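Local coordinates for YARHG domain-containing protein (Legionella pneumophila subsp. pneumophila, PDB 4G2A) that is of unknown function but, with its two-domain build that includes a YARHG domain, is a putative nutrient-binding protein, at residues A[58-70]-A[119-133]. Sequence-based numbering, arbitrary orientation.
With SO4 (sulfate ion), chain B.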
loop_
_atom_site.group_PDB
_atom_site.type_symbol
_atom_site.label_atom_id
_atom_site.label_comp_id
_atom_site.label_asym_id
_atom_site.label_seq_id
_atom_site.Cartn_x
_atom_site.Cartn_y
_atom_site.Cartn_z
ATOM N N LYS A 58 9.196 38.137 -7.015
ATOM C CA LYS A 58 10.396 38.044 -7.848
ATOM C C LYS A 58 10.536 36.613 -8.399
ATOM O O LYS A 58 9.977 35.679 -7.827
ATOM C CB LYS A 58 11.676 38.496 -7.089
ATOM C CG LYS A 58 12.125 37.598 -5.917
ATOM C CD LYS A 58 13.620 37.766 -5.639
ATOM C CE LYS A 58 14.068 37.218 -4.305
ATOM N NZ LYS A 58 15.537 37.430 -4.065
ATOM N N GLU A 59 11.267 36.459 -9.512
ATOM C CA GLU A 59 11.531 35.179 -10.154
ATOM C C GLU A 59 12.481 34.333 -9.273
ATOM O O GLU A 59 13.497 34.838 -8.784
ATOM C CB GLU A 59 12.133 35.401 -11.551
ATOM C CG GLU A 59 12.107 34.174 -12.439
ATOM C CD GLU A 59 13.467 33.771 -12.965
ATOM O OE1 GLU A 59 14.166 32.998 -12.271
ATOM O OE2 GLU A 59 13.837 34.230 -14.069
ATOM N N VAL A 60 12.112 33.061 -9.026
ATOM C CA VAL A 60 12.933 32.175 -8.215
ATOM C C VAL A 60 13.134 30.871 -8.964
ATOM O O VAL A 60 12.204 30.370 -9.600
ATOM C CB VAL A 60 12.400 31.943 -6.769
ATOM C CG1 VAL A 60 12.521 33.194 -5.907
ATOM C CG2 VAL A 60 10.977 31.436 -6.761
ATOM N N THR A 61 14.359 30.345 -8.912
ATOM C CA THR A 61 14.741 29.069 -9.517
ATOM C C THR A 61 15.186 28.166 -8.384
ATOM O O THR A 61 16.105 28.512 -7.633
ATOM C CB THR A 61 15.811 29.247 -10.619
ATOM O OG1 THR A 61 15.317 30.149 -11.615
ATOM C CG2 THR A 61 16.195 27.925 -11.280
ATOM N N ILE A 62 14.489 27.041 -8.220
ATOM C CA ILE A 62 14.789 26.084 -7.156
ATOM C C ILE A 62 14.923 24.670 -7.733
ATOM O O ILE A 62 14.367 24.342 -8.784
ATOM C CB ILE A 62 13.759 26.116 -5.968
ATOM C CG1 ILE A 62 12.400 25.463 -6.318
ATOM C CG2 ILE A 62 13.583 27.509 -5.346
ATOM C CD1 ILE A 62 11.808 24.632 -5.194
ATOM N N SER A 63 15.669 23.847 -7.028
ATOM C CA SER A 63 15.839 22.451 -7.347
ATOM C C SER A 63 14.892 21.652 -6.423
ATOM O O SER A 63 14.843 21.884 -5.207
ATOM C CB SER A 63 17.305 22.047 -7.182
ATOM O OG SER A 63 17.563 20.761 -7.723
HETATM N N MSE A 64 14.062 20.805 -7.019
HETATM C CA MSE A 64 13.124 19.954 -6.297
HETATM C C MSE A 64 13.618 18.545 -6.353
HETATM O O MSE A 64 14.231 18.160 -7.349
HETATM C CB MSE A 64 11.732 20.024 -6.911
HETATM C CG MSE A 64 10.958 21.246 -6.548
HETATM SE SE MSE A 64 9.082 20.940 -6.951
HETATM C CE MSE A 64 8.500 22.798 -6.780
ATOM N N ALA A 65 13.317 17.751 -5.314
ATOM C CA ALA A 65 13.737 16.359 -5.263
ATOM C C ALA A 65 12.615 15.441 -4.846
ATOM O O ALA A 65 11.818 15.798 -3.964
ATOM C CB ALA A 65 14.901 16.205 -4.301
ATOM N N PHE A 66 12.559 14.244 -5.485
ATOM C CA PHE A 66 11.646 13.157 -5.130
ATOM C C PHE A 66 12.483 12.085 -4.419
ATOM O O PHE A 66 13.205 11.379 -5.106
ATOM C CB PHE A 66 10.887 12.571 -6.343
ATOM C CG PHE A 66 10.185 11.249 -6.052
ATOM C CD1 PHE A 66 8.938 11.223 -5.434
ATOM C CD2 PHE A 66 10.762 10.038 -6.414
ATOM C CE1 PHE A 66 8.276 10.009 -5.203
ATOM C CE2 PHE A 66 10.102 8.825 -6.169
ATOM C CZ PHE A 66 8.859 8.824 -5.574
ATOM N N PRO A 67 12.432 11.971 -3.061
ATOM C CA PRO A 67 13.230 10.943 -2.371
ATOM C C PRO A 67 12.600 9.569 -2.470
ATOM O O PRO A 67 11.381 9.449 -2.567
ATOM C CB PRO A 67 13.262 11.419 -0.917
ATOM C CG PRO A 67 12.405 12.625 -0.850
ATOM C CD PRO A 67 11.612 12.727 -2.100
ATOM N N PHE A 68 13.411 8.524 -2.417
ATOM C CA PHE A 68 12.853 7.174 -2.535
ATOM C C PHE A 68 13.696 6.118 -1.795
ATOM O O PHE A 68 14.916 6.276 -1.661
ATOM C CB PHE A 68 12.716 6.787 -4.035
ATOM C CG PHE A 68 13.963 6.993 -4.860
ATOM C CD1 PHE A 68 15.000 6.058 -4.838
ATOM C CD2 PHE A 68 14.097 8.099 -5.677
ATOM C CE1 PHE A 68 16.150 6.245 -5.609
ATOM C CE2 PHE A 68 15.249 8.283 -6.453
ATOM C CZ PHE A 68 16.272 7.365 -6.405
ATOM N N PRO A 69 13.065 5.005 -1.351
ATOM C CA PRO A 69 13.866 3.900 -0.778
ATOM C C PRO A 69 14.554 3.110 -1.897
ATOM O O PRO A 69 14.147 3.171 -3.056
ATOM C CB PRO A 69 12.814 3.049 -0.039
ATOM C CG PRO A 69 11.517 3.320 -0.743
ATOM C CD PRO A 69 11.627 4.652 -1.436
ATOM N N ILE A 70 15.608 2.380 -1.562
ATOM C CA ILE A 70 16.335 1.578 -2.556
ATOM C C ILE A 70 16.477 0.141 -2.091
ATOM O O ILE A 70 16.259 -0.154 -0.906
ATOM C CB ILE A 70 17.726 2.162 -2.880
ATOM C CG1 ILE A 70 18.655 2.169 -1.642
ATOM C CG2 ILE A 70 17.642 3.503 -3.595
ATOM C CD1 ILE A 70 20.164 1.965 -1.976
ATOM N N LEU A 119 12.249 13.011 6.718
ATOM C CA LEU A 119 12.993 12.538 5.551
ATOM C C LEU A 119 14.040 11.518 6.011
ATOM O O LEU A 119 14.962 11.879 6.745
ATOM C CB LEU A 119 13.629 13.714 4.777
ATOM C CG LEU A 119 14.502 13.344 3.579
ATOM C CD1 LEU A 119 13.699 12.628 2.516
ATOM C CD2 LEU A 119 15.190 14.554 3.012
ATOM N N TYR A 120 13.871 10.238 5.610
ATOM C CA TYR A 120 14.771 9.146 5.991
ATOM C C TYR A 120 15.593 8.588 4.822
ATOM O O TYR A 120 16.398 7.679 5.026
ATOM C CB TYR A 120 13.962 8.006 6.630
ATOM C CG TYR A 120 13.462 8.352 8.012
ATOM C CD1 TYR A 120 14.266 8.167 9.131
ATOM C CD2 TYR A 120 12.197 8.895 8.200
ATOM C CE1 TYR A 120 13.826 8.529 10.404
ATOM C CE2 TYR A 120 11.739 9.238 9.467
ATOM C CZ TYR A 120 12.555 9.048 10.568
ATOM O OH TYR A 120 12.096 9.382 11.807
ATOM N N TYR A 121 15.392 9.104 3.613
ATOM C CA TYR A 121 16.075 8.583 2.420
ATOM C C TYR A 121 17.271 9.406 2.015
ATOM O O TYR A 121 17.289 10.616 2.222
ATOM C CB TYR A 121 15.092 8.469 1.246
ATOM C CG TYR A 121 13.908 7.602 1.581
ATOM C CD1 TYR A 121 14.078 6.372 2.211
ATOM C CD2 TYR A 121 12.612 8.023 1.308
ATOM C CE1 TYR A 121 12.992 5.579 2.553
ATOM C CE2 TYR A 121 11.513 7.238 1.649
ATOM C CZ TYR A 121 11.714 6.010 2.257
ATOM O OH TYR A 121 10.666 5.207 2.580
ATOM N N GLU A 122 18.266 8.729 1.414
ATOM C CA GLU A 122 19.526 9.330 0.954
ATOM C C GLU A 122 19.552 9.518 -0.568
ATOM O O GLU A 122 20.415 10.241 -1.077
ATOM C CB GLU A 122 20.728 8.478 1.386
ATOM C CG GLU A 122 21.073 8.597 2.863
ATOM C CD GLU A 122 20.395 7.634 3.827
ATOM O OE1 GLU A 122 19.686 6.707 3.365
ATOM O OE2 GLU A 122 20.599 7.792 5.054
ATOM N N ASP A 123 18.625 8.865 -1.288
ATOM C CA ASP A 123 18.538 8.918 -2.749
ATOM C C ASP A 123 17.295 9.647 -3.199
ATOM O O ASP A 123 16.253 9.507 -2.580
ATOM C CB ASP A 123 18.556 7.498 -3.334
ATOM C CG ASP A 123 19.699 6.645 -2.817
ATOM O OD1 ASP A 123 20.813 6.751 -3.367
ATOM O OD2 ASP A 123 19.481 5.892 -1.848
ATOM N N ALA A 124 17.408 10.452 -4.270
ATOM C CA ALA A 124 16.293 11.232 -4.823
ATOM C C ALA A 124 16.495 11.503 -6.311
ATOM O O ALA A 124 17.613 11.388 -6.801
ATOM C CB ALA A 124 16.155 12.558 -4.076
ATOM N N TYR A 125 15.397 11.830 -7.027
ATOM C CA TYR A 125 15.380 12.304 -8.419
ATOM C C TYR A 125 15.239 13.807 -8.349
ATOM O O TYR A 125 14.388 14.291 -7.610
ATOM C CB TYR A 125 14.252 11.673 -9.252
ATOM C CG TYR A 125 14.375 10.177 -9.433
ATOM C CD1 TYR A 125 15.554 9.604 -9.908
ATOM C CD2 TYR A 125 13.300 9.334 -9.174
ATOM C CE1 TYR A 125 15.670 8.223 -10.077
ATOM C CE2 TYR A 125 13.407 7.951 -9.339
ATOM C CZ TYR A 125 14.592 7.402 -9.797
ATOM O OH TYR A 125 14.709 6.039 -9.921
ATOM N N PHE A 126 16.100 14.548 -9.047
ATOM C CA PHE A 126 16.124 16.018 -8.997
ATOM C C PHE A 126 15.701 16.656 -10.312
ATOM O O PHE A 126 15.965 16.117 -11.388
ATOM C CB PHE A 126 17.540 16.516 -8.636
ATOM C CG PHE A 126 18.042 16.149 -7.255
ATOM C CD1 PHE A 126 18.618 14.903 -7.012
ATOM C CD2 PHE A 126 18.004 17.072 -6.216
ATOM C CE1 PHE A 126 19.075 14.560 -5.738
ATOM C CE2 PHE A 126 18.492 16.740 -4.945
ATOM C CZ PHE A 126 19.027 15.485 -4.715
ATOM N N TRP A 127 15.080 17.837 -10.224
ATOM C CA TRP A 127 14.661 18.628 -11.380
ATOM C C TRP A 127 14.609 20.121 -10.995
ATOM O O TRP A 127 14.433 20.457 -9.819
ATOM C CB TRP A 127 13.304 18.128 -11.942
ATOM C CG TRP A 127 12.130 18.302 -11.015
ATOM C CD1 TRP A 127 11.251 19.345 -10.998
ATOM C CD2 TRP A 127 11.664 17.372 -10.029
ATOM N NE1 TRP A 127 10.319 19.163 -10.006
ATOM C CE2 TRP A 127 10.526 17.945 -9.417
ATOM C CE3 TRP A 127 12.107 16.112 -9.588
ATOM C CZ2 TRP A 127 9.833 17.311 -8.374
ATOM C CZ3 TRP A 127 11.425 15.493 -8.553
ATOM C CH2 TRP A 127 10.301 16.093 -7.958
ATOM N N LYS A 128 14.770 21.010 -11.985
ATOM C CA LYS A 128 14.707 22.454 -11.747
ATOM C C LYS A 128 13.299 22.943 -11.964
ATOM O O LYS A 128 12.564 22.379 -12.779
ATOM C CB LYS A 128 15.684 23.238 -12.649
ATOM C CG LYS A 128 17.161 22.914 -12.431
ATOM C CD LYS A 128 17.776 23.562 -11.173
ATOM C CE LYS A 128 19.081 22.907 -10.777
ATOM N NZ LYS A 128 20.100 22.951 -11.868
ATOM N N THR A 129 12.906 23.970 -11.198
ATOM C CA THR A 129 11.592 24.614 -11.300
ATOM C C THR A 129 11.803 26.131 -11.188
ATOM O O THR A 129 12.362 26.605 -10.198
ATOM C CB THR A 129 10.584 24.083 -10.258
ATOM O OG1 THR A 129 10.952 24.555 -8.968
ATOM C CG2 THR A 129 10.482 22.574 -10.228
ATOM N N THR A 130 11.389 26.873 -12.219
ATOM C CA THR A 130 11.481 28.327 -12.234
ATOM C C THR A 130 10.089 28.880 -11.977
ATOM O O THR A 130 9.111 28.480 -12.618
ATOM C CB THR A 130 12.126 28.867 -13.536
ATOM O OG1 THR A 130 13.434 28.298 -13.673
ATOM C CG2 THR A 130 12.273 30.384 -13.528
ATOM N N PHE A 131 10.006 29.775 -11.008
ATOM C CA PHE A 131 8.770 30.435 -10.678
ATOM C C PHE A 131 8.866 31.921 -10.993
ATOM O O PHE A 131 9.600 32.630 -10.287
ATOM C CB PHE A 131 8.407 30.275 -9.192
ATOM C CG PHE A 131 8.123 28.905 -8.632
ATOM C CD1 PHE A 131 9.154 27.995 -8.423
ATOM C CD2 PHE A 131 6.853 28.583 -8.159
ATOM C CE1 PHE A 131 8.900 26.753 -7.848
ATOM C CE2 PHE A 131 6.608 27.351 -7.560
ATOM C CZ PHE A 131 7.627 26.434 -7.430
ATOM N N PRO A 132 8.073 32.420 -11.985
ATOM C CA PRO A 132 7.967 33.875 -12.204
ATOM C C PRO A 132 7.454 34.609 -10.933
ATOM O O PRO A 132 6.983 33.939 -10.004
ATOM C CB PRO A 132 6.921 33.976 -13.342
ATOM C CG PRO A 132 6.918 32.647 -13.992
ATOM C CD PRO A 132 7.159 31.680 -12.879
ATOM N N PRO A 133 7.488 35.965 -10.853
ATOM C CA PRO A 133 6.989 36.641 -9.630
ATOM C C PRO A 133 5.539 36.288 -9.262
ATOM O O PRO A 133 4.639 36.367 -10.101
ATOM C CB PRO A 133 7.115 38.135 -9.976
ATOM C CG PRO A 133 8.201 38.192 -10.989
ATOM C CD PRO A 133 8.030 36.945 -11.818
HETATM S S SO4 B . 18.303 25.234 -4.895
HETATM O O1 SO4 B . 19.400 24.282 -4.707
HETATM O O2 SO4 B . 18.318 26.251 -3.841
HETATM O O3 SO4 B . 18.440 25.892 -6.199
HETATM O O4 SO4 B . 17.044 24.512 -4.839
HETATM O O HOH W 1 17.185 6.089 -0.137
#
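Val60 and Phe131 exchange two backbone hydrogen bonds at one end of an antiparallel strand pair, 60-68 with 123-131, a worked example of how a sheet satisfies its main chain by alternation. The hydrogen-bonded pairs Val60-Phe131, Ile62-Thr129, Met64-Trp127 and Phe66-Tyr125 use both N-H groups and both carbonyls; the straightest bond runs from Phe131 N to Val60 O at 2.7 Å, with an N-H...O angle of 179°. In the non-hydrogen-bonded pairs that alternate with them, the backbone N-H and C=O groups point away from the partner strand: Ala65 bonds to Ile14 of strand 10-15, while Phe126 and Ala124 bond to Gln107 and Gly109 of strand 102-110. Where Ser63 turns its N-H outward, a sulfate, probably from the crystallisation liquor, takes it, Ser63 N to O4 at 2.7 Å; Ser17 OG holds the same ion.

Ile62 O receives Thr129 N at 2.8 Å and, weakly, Thr129 OG1, which a chi1 of 71° sets between its own backbone N and carbonyl carbon. On the face bearing Met64, Trp127 and Phe131, selenomethionine Met64 lays CB over the indole, and its SE makes an oblique Met-aromatic contact. Its extended chain carries CE to the edge of the Phe131 ring, CE to CZ 3.8 Å. Trp127 NE1, buried here, has no hydrogen-bonding partner in the model. Further along, Phe68 CE2 sits over the centre of the Tyr125 ring, with the two ring planes inclined at 37°. On the opposite face of the strand pair, Ala65 CB makes a CH-pi contact over the face of the Phe126 ring.

Pro69 CD lies over the face of the Tyr121 ring in a CH-pi contact. At this far end Phe68 N still donates to Asp123 O, and a water bridges the two strands: it donates to Phe68 O at 2.7 Å and to Asp123 OD2 at 2.9 Å, and accepts from Glu122 N.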